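Local coordinates for cytochrome C-type biogenesis protein ccmF (Thermus thermophilus, PDB 6ZMQ) that probably acts as a membrane-bound heme lyase that binds heme and serves in cytochrome c maturation, at residues Ser113-Gly118 against Phe151-Met156; Leu119-Tyr124 against Leu195-Leu200; Gly543-Thr548 against Leu567-Phe572. All coordinates share one frame; numbering follows the deposited sequence.

Interaction 1: residues Ser113-Gly118 against Phe151-Met156; sequences SILLWG and FFFGVM. With PTY (phosphatidylethanolamine), chain E.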
loop_
_atom_site.group_PDB
_atom_site.type_symbol
_atom_site.label_atom_id
_atom_site.label_comp_id
_atom_site.label_asym_id
_atom_site.label_seq_id
_atom_site.Cartn_x
_atom_site.Cartn_y
_atom_site.Cartn_z
ATOM N N SER A 113 -0.937 8.266 15.344
ATOM C CA SER A 113 -0.446 7.588 14.150
ATOM C C SER A 113 0.935 8.087 13.751
ATOM O O SER A 113 1.747 7.306 13.249
ATOM C CB SER A 113 -1.430 7.732 12.993
ATOM O OG SER A 113 -1.710 9.085 12.702
ATOM N N ILE A 114 1.241 9.368 13.990
ATOM C CA ILE A 114 2.617 9.780 13.720
ATOM C C ILE A 114 3.551 9.305 14.829
ATOM O O ILE A 114 4.753 9.145 14.585
ATOM C CB ILE A 114 2.761 11.294 13.447
ATOM C CG1 ILE A 114 2.074 12.155 14.493
ATOM C CG2 ILE A 114 2.204 11.645 12.083
ATOM C CD1 ILE A 114 2.727 13.504 14.708
ATOM N N LEU A 115 3.026 9.006 16.030
ATOM C CA LEU A 115 3.848 8.309 17.028
ATOM C C LEU A 115 4.190 6.881 16.581
ATOM O O LEU A 115 5.344 6.453 16.690
ATOM C CB LEU A 115 3.156 8.306 18.395
ATOM C CG LEU A 115 3.816 7.595 19.597
ATOM C CD1 LEU A 115 5.330 7.846 19.706
ATOM C CD2 LEU A 115 3.135 7.969 20.906
ATOM N N LEU A 116 3.208 6.138 16.060
ATOM C CA LEU A 116 3.482 4.785 15.560
ATOM C C LEU A 116 4.374 4.828 14.316
ATOM O O LEU A 116 5.218 3.947 14.107
ATOM C CB LEU A 116 2.154 4.059 15.285
ATOM C CG LEU A 116 2.009 2.578 14.875
ATOM C CD1 LEU A 116 2.126 2.306 13.368
ATOM C CD2 LEU A 116 3.029 1.718 15.636
ATOM N N TRP A 117 4.214 5.881 13.513
ATOM C CA TRP A 117 5.020 6.124 12.322
ATOM C C TRP A 117 6.482 6.373 12.677
ATOM O O TRP A 117 7.392 5.772 12.086
ATOM C CB TRP A 117 4.417 7.331 11.608
ATOM C CG TRP A 117 4.767 7.497 10.208
ATOM C CD1 TRP A 117 5.682 6.786 9.507
ATOM C CD2 TRP A 117 4.208 8.448 9.296
ATOM N NE1 TRP A 117 5.728 7.227 8.222
ATOM C CE2 TRP A 117 4.831 8.245 8.058
ATOM C CE3 TRP A 117 3.235 9.446 9.406
ATOM C CZ2 TRP A 117 4.541 9.011 6.941
ATOM C CZ3 TRP A 117 2.930 10.201 8.287
ATOM C CH2 TRP A 117 3.577 9.969 7.066
ATOM N N GLY A 118 6.724 7.280 13.631
ATOM C CA GLY A 118 8.075 7.529 14.100
ATOM C C GLY A 118 8.669 6.347 14.833
ATOM O O GLY A 118 9.882 6.144 14.793
ATOM N N PHE A 151 12.331 14.997 12.090
ATOM C CA PHE A 151 11.107 15.603 11.557
ATOM C C PHE A 151 9.863 15.035 12.222
ATOM O O PHE A 151 8.955 15.791 12.568
ATOM C CB PHE A 151 10.953 15.433 10.046
ATOM C CG PHE A 151 9.639 16.008 9.532
ATOM C CD1 PHE A 151 9.373 17.369 9.652
ATOM C CD2 PHE A 151 8.644 15.184 9.027
ATOM C CE1 PHE A 151 8.166 17.904 9.211
ATOM C CE2 PHE A 151 7.433 15.710 8.585
ATOM C CZ PHE A 151 7.196 17.072 8.679
ATOM N N PHE A 152 9.807 13.707 12.406
ATOM C CA PHE A 152 8.621 13.087 13.006
ATOM C C PHE A 152 8.444 13.492 14.461
ATOM O O PHE A 152 7.333 13.817 14.890
ATOM C CB PHE A 152 8.682 11.562 12.905
ATOM C CG PHE A 152 8.259 11.040 11.579
ATOM C CD1 PHE A 152 7.154 11.576 10.933
ATOM C CD2 PHE A 152 8.954 10.002 10.984
ATOM C CE1 PHE A 152 6.764 11.097 9.704
ATOM C CE2 PHE A 152 8.567 9.515 9.754
ATOM C CZ PHE A 152 7.477 10.066 9.116
ATOM N N PHE A 153 9.532 13.553 15.218
ATOM C CA PHE A 153 9.369 13.886 16.625
ATOM C C PHE A 153 9.315 15.396 16.854
ATOM O O PHE A 153 8.693 15.842 17.822
ATOM C CB PHE A 153 10.454 13.190 17.440
ATOM C CG PHE A 153 10.170 11.722 17.644
ATOM C CD1 PHE A 153 9.306 11.311 18.644
ATOM C CD2 PHE A 153 10.699 10.763 16.788
ATOM C CE1 PHE A 153 9.010 9.968 18.823
ATOM C CE2 PHE A 153 10.410 9.414 16.960
ATOM C CZ PHE A 153 9.561 9.026 17.979
ATOM N N GLY A 154 9.906 16.200 15.962
ATOM C CA GLY A 154 9.627 17.628 15.961
ATOM C C GLY A 154 8.180 17.946 15.631
ATOM O O GLY A 154 7.521 18.694 16.359
ATOM N N VAL A 155 7.635 17.312 14.580
ATOM C CA VAL A 155 6.245 17.542 14.177
ATOM C C VAL A 155 5.284 16.871 15.159
ATOM O O VAL A 155 4.066 17.050 15.080
ATOM C CB VAL A 155 6.012 17.059 12.727
ATOM C CG1 VAL A 155 5.704 15.556 12.640
ATOM C CG2 VAL A 155 4.943 17.882 12.019
ATOM N N MET A 156 5.804 15.972 15.997
ATOM C CA MET A 156 5.043 15.438 17.114
ATOM C C MET A 156 5.177 16.302 18.370
ATOM O O MET A 156 4.349 16.200 19.277
ATOM C CB MET A 156 5.517 14.017 17.397
ATOM C CG MET A 156 4.520 13.085 18.068
ATOM S SD MET A 156 5.331 11.497 18.351
ATOM C CE MET A 156 6.150 11.220 16.771
HETATM C C1 PTY E . 3.529 27.326 11.297
HETATM C C2 PTY E . -1.991 31.770 10.285
HETATM C C3 PTY E . -1.589 30.531 9.485
HETATM O O4 PTY E . 3.243 26.341 12.246
HETATM C C5 PTY E . 1.814 26.900 9.485
HETATM C C6 PTY E . 3.308 26.846 9.857
HETATM O O7 PTY E . 3.864 25.560 9.641
HETATM C C8 PTY E . 5.150 25.529 9.045
HETATM O O10 PTY E . 5.725 26.545 8.844
HETATM C C11 PTY E . 5.828 24.205 8.637
HETATM C C12 PTY E . 7.293 24.395 8.184
HETATM C C13 PTY E . 7.792 23.268 7.253
HETATM C C14 PTY E . 9.209 22.770 7.582
HETATM C C15 PTY E . 9.388 21.278 7.253
HETATM C C16 PTY E . 10.830 20.909 6.857
HETATM C C17 PTY E . 11.398 19.841 7.807
HETATM C C18 PTY E . 12.451 18.938 7.147
HETATM C C19 PTY E . 13.130 18.051 8.199
HETATM C C20 PTY E . 14.405 17.408 7.634
HETATM C C21 PTY E . 15.370 17.020 8.760
HETATM C C22 PTY E . 16.822 17.328 8.369
HETATM C C23 PTY E . 17.409 16.201 7.512
HETATM C C24 PTY E . 18.900 16.446 7.248
HETATM C C25 PTY E . 19.568 15.238 6.585
HETATM C C26 PTY E . 20.119 15.630 5.213
HETATM C C27 PTY E . 21.440 14.914 4.935
HETATM C C28 PTY E . 21.685 14.925 3.429
HETATM C C29 PTY E . 23.170 14.777 3.116
HETATM C C30 PTY E . 3.957 26.528 13.437
HETATM C C31 PTY E . 5.408 26.054 13.528
HETATM O O30 PTY E . 3.447 27.066 14.365
HETATM C C32 PTY E . 5.493 24.595 13.076
HETATM C C33 PTY E . 6.946 24.147 12.899
HETATM C C34 PTY E . 6.990 22.632 12.685
HETATM C C35 PTY E . 8.429 22.177 12.431
HETATM C C36 PTY E . 8.632 20.728 12.877
HETATM C C37 PTY E . 10.092 20.517 13.280
HETATM C C38 PTY E . 10.726 19.452 12.384
HETATM C C39 PTY E . 12.235 19.362 12.621
HETATM C C40 PTY E . 12.974 20.009 11.450
HETATM C C41 PTY E . 14.463 19.657 11.473
HETATM C C42 PTY E . 15.238 20.723 12.246
HETATM C C43 PTY E . 16.700 20.703 11.811
HETATM C C44 PTY E . 17.523 20.026 12.902
HETATM P P1 PTY E . 0.668 29.277 9.931
HETATM O O11 PTY E . -0.898 29.634 10.312
HETATM O O12 PTY E . 0.890 29.525 8.458
HETATM O O13 PTY E . 1.555 30.217 10.708
HETATM O O14 PTY E . 1.056 27.720 10.343
HETATM N N1 PTY E . -1.424 32.951 9.658
#

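Interaction 2: residues Leu119-Tyr124 against Leu195-Leu200; sequences LLQTLY and LGFVGL. With PTY (phosphatidylethanolamine), chain F.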
loop_
_atom_site.group_PDB
_atom_site.type_symbol
_atom_site.label_atom_id
_atom_site.label_comp_id
_atom_site.label_asym_id
_atom_site.label_seq_id
_atom_site.Cartn_x
_atom_site.Cartn_y
_atom_site.Cartn_z
ATOM N N LEU A 119 7.825 5.521 15.461
ATOM C CA LEU A 119 8.311 4.298 16.100
ATOM C C LEU A 119 8.800 3.275 15.084
ATOM O O LEU A 119 9.855 2.659 15.275
ATOM C CB LEU A 119 7.224 3.677 16.980
ATOM C CG LEU A 119 7.734 2.475 17.771
ATOM C CD1 LEU A 119 7.290 2.659 19.130
ATOM C CD2 LEU A 119 7.201 1.114 17.291
ATOM N N LEU A 120 8.035 3.057 14.014
ATOM C CA LEU A 120 8.468 2.109 12.996
ATOM C C LEU A 120 9.656 2.645 12.206
ATOM O O LEU A 120 10.500 1.849 11.763
ATOM C CB LEU A 120 7.286 1.757 12.087
ATOM C CG LEU A 120 6.132 1.012 12.773
ATOM C CD1 LEU A 120 5.114 0.484 11.770
ATOM C CD2 LEU A 120 6.635 -0.119 13.679
ATOM N N GLN A 121 9.779 3.979 12.109
ATOM C CA GLN A 121 11.003 4.600 11.608
ATOM C C GLN A 121 12.204 4.284 12.494
ATOM O O GLN A 121 13.272 3.911 11.988
ATOM C CB GLN A 121 10.823 6.113 11.509
ATOM C CG GLN A 121 10.735 6.629 10.097
ATOM C CD GLN A 121 12.070 6.618 9.395
ATOM O OE1 GLN A 121 13.133 6.617 10.022
ATOM N NE2 GLN A 121 12.025 6.643 8.080
ATOM N N THR A 122 12.041 4.431 13.818
ATOM C CA THR A 122 13.145 4.166 14.738
ATOM C C THR A 122 13.514 2.685 14.771
ATOM O O THR A 122 14.696 2.343 14.914
ATOM C CB THR A 122 12.809 4.645 16.148
ATOM O OG1 THR A 122 11.556 4.098 16.564
ATOM C CG2 THR A 122 12.803 6.174 16.273
ATOM N N LEU A 123 12.516 1.798 14.643
ATOM C CA LEU A 123 12.788 0.361 14.595
ATOM C C LEU A 123 13.566 -0.010 13.338
ATOM O O LEU A 123 14.531 -0.782 13.400
ATOM C CB LEU A 123 11.483 -0.440 14.672
ATOM C CG LEU A 123 11.516 -1.890 14.142
ATOM C CD1 LEU A 123 12.160 -2.845 15.153
ATOM C CD2 LEU A 123 10.140 -2.395 13.724
ATOM N N TYR A 124 13.171 0.552 12.186
ATOM C CA TYR A 124 13.856 0.236 10.936
ATOM C C TYR A 124 15.262 0.835 10.905
ATOM O O TYR A 124 16.194 0.225 10.359
ATOM C CB TYR A 124 13.018 0.728 9.758
ATOM C CG TYR A 124 12.078 -0.329 9.204
ATOM C CD1 TYR A 124 11.147 -0.961 10.034
ATOM C CD2 TYR A 124 12.099 -0.678 7.853
ATOM C CE1 TYR A 124 10.268 -1.912 9.536
ATOM C CE2 TYR A 124 11.225 -1.649 7.352
ATOM C CZ TYR A 124 10.310 -2.246 8.199
ATOM O OH TYR A 124 9.438 -3.200 7.723
ATOM N N LEU A 195 4.854 0.719 7.635
ATOM C CA LEU A 195 5.892 -0.283 7.391
ATOM C C LEU A 195 6.486 -0.148 6.003
ATOM O O LEU A 195 7.717 -0.106 5.850
ATOM C CB LEU A 195 5.293 -1.685 7.535
ATOM C CG LEU A 195 4.959 -2.254 8.905
ATOM C CD1 LEU A 195 4.273 -3.603 8.786
ATOM C CD2 LEU A 195 6.247 -2.375 9.668
ATOM N N GLY A 196 5.610 -0.004 4.994
ATOM C CA GLY A 196 6.073 0.120 3.625
ATOM C C GLY A 196 6.924 1.354 3.421
ATOM O O GLY A 196 8.032 1.249 2.869
ATOM N N PHE A 197 6.510 2.481 4.046
ATOM C CA PHE A 197 7.270 3.723 3.939
ATOM C C PHE A 197 8.633 3.571 4.577
ATOM O O PHE A 197 9.651 3.924 3.962
ATOM C CB PHE A 197 6.503 4.887 4.580
ATOM C CG PHE A 197 7.347 6.139 4.826
ATOM C CD1 PHE A 197 7.548 7.060 3.815
ATOM C CD2 PHE A 197 7.912 6.409 6.078
ATOM C CE1 PHE A 197 8.312 8.198 4.038
ATOM C CE2 PHE A 197 8.677 7.544 6.299
ATOM C CZ PHE A 197 8.872 8.441 5.280
ATOM N N VAL A 198 8.677 2.935 5.754
ATOM C CA VAL A 198 9.943 2.913 6.467
ATOM C C VAL A 198 10.871 1.889 5.826
ATOM O O VAL A 198 12.099 2.080 5.849
ATOM C CB VAL A 198 9.730 2.744 7.988
ATOM C CG1 VAL A 198 8.816 3.844 8.489
ATOM C CG2 VAL A 198 9.118 1.437 8.328
ATOM N N GLY A 199 10.300 0.906 5.100
ATOM C CA GLY A 199 11.115 0.077 4.228
ATOM C C GLY A 199 11.769 0.886 3.130
ATOM O O GLY A 199 12.997 0.951 3.060
ATOM N N LEU A 200 10.973 1.697 2.420
ATOM C CA LEU A 200 11.529 2.556 1.377
ATOM C C LEU A 200 12.338 3.719 1.952
ATOM O O LEU A 200 12.926 4.488 1.179
ATOM C CB LEU A 200 10.424 3.079 0.455
ATOM C CG LEU A 200 9.967 2.183 -0.701
ATOM C CD1 LEU A 200 9.284 3.036 -1.744
ATOM C CD2 LEU A 200 11.123 1.399 -1.334
HETATM C C1 PTY F . 15.510 -6.500 6.563
HETATM C C2 PTY F . 20.837 -7.506 1.369
HETATM C C3 PTY F . 20.962 -7.769 2.870
HETATM O O4 PTY F . 14.574 -5.908 7.416
HETATM C C5 PTY F . 17.441 -8.135 6.510
HETATM C C6 PTY F . 16.351 -7.482 7.371
HETATM O O7 PTY F . 15.479 -8.478 7.835
HETATM C C8 PTY F . 15.569 -8.849 9.186
HETATM O O10 PTY F . 16.624 -9.053 9.687
HETATM C C11 PTY F . 14.287 -9.005 10.012
HETATM C C12 PTY F . 14.629 -9.145 11.497
HETATM C C13 PTY F . 13.372 -9.266 12.365
HETATM C C14 PTY F . 12.581 -10.524 11.998
HETATM C C15 PTY F . 11.575 -10.863 13.100
HETATM C C16 PTY F . 10.430 -11.661 12.476
HETATM C C17 PTY F . 9.133 -11.476 13.270
HETATM C C18 PTY F . 8.073 -10.630 12.545
HETATM C C19 PTY F . 8.063 -10.801 11.022
HETATM C C20 PTY F . 6.629 -10.833 10.481
HETATM C C21 PTY F . 5.951 -9.464 10.599
HETATM C C22 PTY F . 4.526 -9.560 10.041
HETATM C C23 PTY F . 4.009 -8.208 9.537
HETATM C C24 PTY F . 2.952 -7.668 10.509
HETATM C C25 PTY F . 1.716 -7.186 9.742
HETATM C C26 PTY F . 0.568 -6.884 10.709
HETATM C C27 PTY F . -0.768 -7.036 9.985
HETATM C C28 PTY F . -1.833 -7.431 11.006
HETATM C C29 PTY F . -2.873 -8.342 10.361
HETATM C C30 PTY F . 13.333 -5.611 6.840
HETATM C C31 PTY F . 12.151 -5.204 7.724
HETATM O O30 PTY F . 13.196 -5.659 5.663
HETATM C C32 PTY F . 11.829 -6.214 8.825
HETATM C C33 PTY F . 10.516 -5.800 9.493
HETATM C C34 PTY F . 9.596 -7.010 9.660
HETATM C C35 PTY F . 8.146 -6.536 9.578
HETATM C C36 PTY F . 7.836 -5.652 10.789
HETATM C C37 PTY F . 6.360 -5.782 11.184
HETATM C C38 PTY F . 6.035 -4.914 12.404
HETATM C C39 PTY F . 4.548 -4.965 12.757
HETATM C C40 PTY F . 4.375 -4.932 14.275
HETATM C C41 PTY F . 2.911 -5.156 14.655
HETATM C C42 PTY F . 2.667 -6.654 14.820
HETATM C C43 PTY F . 2.284 -6.934 16.271
HETATM C C44 PTY F . 1.455 -8.215 16.300
HETATM P P1 PTY F . 19.655 -7.709 5.150
HETATM O O11 PTY F . 19.718 -7.631 3.503
HETATM O O12 PTY F . 20.745 -6.823 5.708
HETATM O O13 PTY F . 19.954 -9.125 5.583
HETATM O O14 PTY F . 18.168 -7.229 5.714
HETATM N N1 PTY F . 22.050 -7.949 0.705
#

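Interaction 3: residues Gly543-Thr548 against Leu567-Phe572; sequences GGVRMT and LKTDRF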
loop_
_atom_site.group_PDB
_atom_site.type_symbol
_atom_site.label_atom_id
_atom_site.label_comp_id
_atom_site.label_asym_id
_atom_site.label_seq_id
_atom_site.Cartn_x
_atom_site.Cartn_y
_atom_site.Cartn_z
ATOM N N GLY A 543 -30.160 -10.494 -12.869
ATOM C CA GLY A 543 -28.858 -11.103 -13.092
ATOM C C GLY A 543 -28.672 -12.580 -12.801
ATOM O O GLY A 543 -27.540 -13.034 -12.607
ATOM N N GLY A 544 -29.758 -13.347 -12.794
ATOM C CA GLY A 544 -29.674 -14.791 -12.717
ATOM C C GLY A 544 -30.351 -15.436 -11.526
ATOM O O GLY A 544 -30.519 -16.661 -11.533
ATOM N N VAL A 545 -30.762 -14.672 -10.514
ATOM C CA VAL A 545 -31.478 -15.226 -9.368
ATOM C C VAL A 545 -32.607 -14.282 -8.978
ATOM O O VAL A 545 -32.432 -13.058 -8.961
ATOM C CB VAL A 545 -30.544 -15.484 -8.165
ATOM C CG1 VAL A 545 -29.684 -16.720 -8.402
ATOM C CG2 VAL A 545 -29.676 -14.270 -7.891
ATOM N N ARG A 546 -33.760 -14.863 -8.664
ATOM C CA ARG A 546 -34.917 -14.031 -8.281
ATOM C C ARG A 546 -35.039 -14.040 -6.766
ATOM O O ARG A 546 -35.116 -15.101 -6.200
ATOM C CB ARG A 546 -36.195 -14.490 -8.988
ATOM C CG ARG A 546 -36.964 -15.590 -8.271
ATOM C CD ARG A 546 -38.482 -15.553 -8.421
ATOM N NE ARG A 546 -39.027 -16.827 -7.980
ATOM C CZ ARG A 546 -39.097 -17.222 -6.720
ATOM N NH1 ARG A 546 -38.682 -16.428 -5.756
ATOM N NH2 ARG A 546 -39.576 -18.411 -6.426
ATOM N N MET A 547 -34.949 -12.857 -6.181
ATOM C CA MET A 547 -35.091 -12.606 -4.757
ATOM C C MET A 547 -36.496 -12.085 -4.468
ATOM O O MET A 547 -37.260 -11.788 -5.385
ATOM C CB MET A 547 -34.021 -11.619 -4.308
ATOM C CG MET A 547 -33.978 -10.424 -5.217
ATOM S SD MET A 547 -32.927 -9.079 -4.694
ATOM C CE MET A 547 -32.204 -8.713 -6.283
ATOM N N THR A 548 -36.845 -11.971 -3.182
ATOM C CA THR A 548 -38.101 -11.356 -2.755
ATOM C C THR A 548 -37.951 -10.853 -1.323
ATOM O O THR A 548 -37.120 -11.346 -0.559
ATOM C CB THR A 548 -39.304 -12.315 -2.859
ATOM O OG1 THR A 548 -40.485 -11.659 -2.382
ATOM C CG2 THR A 548 -39.076 -13.581 -2.057
ATOM N N LEU A 567 -33.936 -11.964 2.460
ATOM C CA LEU A 567 -34.358 -12.248 1.099
ATOM C C LEU A 567 -34.573 -13.755 0.956
ATOM O O LEU A 567 -34.404 -14.499 1.921
ATOM C CB LEU A 567 -33.322 -11.707 0.107
ATOM C CG LEU A 567 -33.303 -10.224 -0.335
ATOM C CD1 LEU A 567 -33.472 -9.158 0.768
ATOM C CD2 LEU A 567 -31.998 -9.962 -1.067
ATOM N N LYS A 568 -35.037 -14.194 -0.221
ATOM C CA LYS A 568 -35.301 -15.609 -0.486
ATOM C C LYS A 568 -34.923 -15.971 -1.918
ATOM O O LYS A 568 -35.215 -15.224 -2.847
ATOM C CB LYS A 568 -36.805 -15.940 -0.219
ATOM C CG LYS A 568 -37.368 -17.209 -0.892
ATOM C CD LYS A 568 -38.580 -17.789 -0.152
ATOM C CE LYS A 568 -39.935 -17.360 -0.698
ATOM N NZ LYS A 568 -39.976 -17.284 -2.184
ATOM N N THR A 569 -34.287 -17.135 -2.106
ATOM C CA THR A 569 -34.032 -17.649 -3.448
ATOM C C THR A 569 -34.295 -19.152 -3.491
ATOM O O THR A 569 -34.099 -19.852 -2.495
ATOM C CB THR A 569 -32.595 -17.366 -3.921
ATOM O OG1 THR A 569 -32.277 -15.983 -3.719
ATOM C CG2 THR A 569 -32.447 -17.688 -5.412
ATOM N N ASP A 570 -34.745 -19.642 -4.660
ATOM C CA ASP A 570 -34.920 -21.059 -5.053
ATOM C C ASP A 570 -33.607 -21.858 -4.996
ATOM O O ASP A 570 -32.481 -21.312 -4.865
ATOM C CB ASP A 570 -35.792 -21.275 -6.301
ATOM C CG ASP A 570 -36.868 -22.353 -6.150
ATOM O OD1 ASP A 570 -36.517 -23.538 -5.980
ATOM O OD2 ASP A 570 -38.062 -22.000 -6.197
ATOM N N ARG A 571 -33.851 -23.169 -5.127
ATOM C CA ARG A 571 -32.933 -24.329 -5.173
ATOM C C ARG A 571 -31.502 -23.940 -4.851
ATOM O O ARG A 571 -31.184 -23.779 -3.673
ATOM C CB ARG A 571 -32.954 -24.908 -6.585
ATOM C CG ARG A 571 -33.501 -26.323 -6.672
ATOM C CD ARG A 571 -32.632 -27.345 -5.967
ATOM N NE ARG A 571 -33.177 -28.059 -4.819
ATOM C CZ ARG A 571 -34.466 -28.213 -4.521
ATOM N NH1 ARG A 571 -34.807 -28.910 -3.451
ATOM N NH2 ARG A 571 -35.408 -27.685 -5.283
ATOM N N PHE A 572 -30.719 -23.687 -5.893
ATOM C CA PHE A 572 -29.298 -23.453 -5.640
ATOM C C PHE A 572 -28.909 -21.987 -5.826
ATOM O O PHE A 572 -27.735 -21.632 -5.651
ATOM C CB PHE A 572 -28.432 -24.410 -6.477
ATOM C CG PHE A 572 -27.023 -24.559 -5.953
ATOM C CD1 PHE A 572 -26.801 -25.170 -4.723
ATOM C CD2 PHE A 572 -25.935 -24.111 -6.680
ATOM C CE1 PHE A 572 -25.518 -25.304 -4.214
ATOM C CE2 PHE A 572 -24.652 -24.263 -6.183
ATOM C CZ PHE A 572 -24.444 -24.851 -4.945
#

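Interaction 1: residues Ser113-Gly118 against Phe151-Met156
F152 meets W117 across the two helices, and this aromatic pair forms the tight part of the contact. The two side chains cross at about a right angle. CZ of F152 sits over one face of the indole, offset toward the rim, and lies 3.4 Å from W117 CE2. The ring planes are inclined at 42°, so the pair is oblique. W117 also stacks on Y194 and meets F197, both of helix 185-213.

M156 packs beside the backbone of the other helix. Its CG stands anti to the backbone N (chi1 -154°), and the chain then bends at chi3. The end methyl CE comes to 3.7 Å from L115 CA and close to the carbonyl of I114. The SD packs at 3.9 Å from L115 CB, with the two side chains crossing at about a right angle. I114 and M156 slide past each other in opposite directions, I114 CD1 lying 3.8 Å from M156 CG. G118 has no side chain, and its CA lies 4.1 Å from F152 CD2.

The packing is looser at the margins. I114 CD1 is 4.2 Å from V155 CG1, and L115 CD1 is 4.3 Å from F153 CE1. On the far side of helix 135-157 the neighbour is a phosphatidylethanolamine. Its C17 lies 3.7 Å from F151 CD1, and an acyl chain also passes the backbone of G154 and V155. F151 also stacks on F332, so lipid and protein share this side. The helix segments run antiparallel at 158°. Helices 110-129 and 135-157 follow each other in the chain, so this is a helical hairpin of a polytopic membrane protein.

Interaction 2: residues Leu119-Tyr124 against Leu195-Leu200
V198 points a methyl straight at the ring of Y124. Its CG2 lies over the centre of one face, 3.5 Å from the centroid of the Y124 ring and 8° off the ring normal. This is a CH-pi contact. The two side chains cross at about a right angle. V198 CG1 stands anti to the carbonyl carbon (chi1 -56°) and packs against Q121, 3.7 Å from its CG. The valine therefore splits its two methyls between neighbouring turns of helix 110-129.

The rim of the Y124 ring also meets the backbone of helix 185-213. Its CE2 lies 3.5 Å from G199 N, where the glycine brings no side chain. The OH of Y124 lies 3.3 Å from C33 of a bound phosphatidylethanolamine, among carbons of an acyl chain. L195 CD2 packs near the Y124 ring. It lies 3.7 Å from L120 CD1, the two leucines crossing obliquely, and also meets C37 of the same lipid. F233 of helix 224-247 touches both Y124 and L195.

Q121 bends at chi2. Its NE2 lies 3.9 Å from F197 CE2, and the amide plane is steeply inclined to the ring.

An alanine in place of Y124 would probably leave the V198 methyl without its ring partner and open a gap between helix 185-213 and the lipid chain.

The segments run at 39° to each other and share no hydrogen bond. Their association here rests on shape and apolar contact, with lipid completing the packing at the Y124 and L195 edge.

Interaction 3: residues Gly543-Thr548 against Leu567-Phe572
M547 and L567 supply the apolar part of the contact. Their side chains lie side by side and point the same way, with M547 SD 3.8 Å from L567 CD2. Both also touch L619 of strand 617-625. V545 meets T569 at about a right angle, V545 CB to T569 CG2 at 4.0 Å. T548 lies alongside K568, and its CG2 is 3.8 Å from K568 CB. Bends at chi3 and chi4 of the lysine bring NZ back near the same methyl.

The backbones meet through CA-H...O contacts. M547 CA lies 3.2 Å from K568 O, with an angle of 162° at the hydrogen. L567 CA approaches T548 O in the same manner at 3.3 Å. The segments run roughly antiparallel, 131° apart, but no regular ladder joins them. Both lie in the beta-rich region between helices 501-525 and 627-644. V545 and R546 pair with 541-542 in a two-stranded antiparallel sheet, while 567-572 is part of the loop from strand 561-566 to strand 578-581 of another sheet. M547 bonds through its backbone to W540, and L567 to P577.

Charged groups gather at the rim. R546 and K568 lie side by side, with R546 NH1 3.9 Å from K568 NZ at the guanidinium edge. These like charges would probably repel each other. D570 also approaches the guanidinium. Its OD2 forms a long salt bridge of 3.9 Å with R546 NH2, well out of the guanidinium plane, so only charge attraction acts. The other carboxylate oxygen, OD1, accepts the backbone N-H of R571.

Interactions 1 and 2 lie in the buried helical part, with centres 12 Å apart. They share helix 110-129, which packs on helix 135-157 at one level and on helix 185-213 at the next. They touch directly: W117 meets F197, and F152 meets Q121. Both are apolar and border a phosphatidylethanolamine, but interaction 1 turns on an aromatic pair and a methionine, and interaction 2 on a valine methyl over a tyrosine ring. Interaction 3 belongs to the beta-rich part, on the opposite side of the chain's centre, about 38 Å from either at the nearest atoms. It is only partly buried, and there charged side chains join the apolar ones.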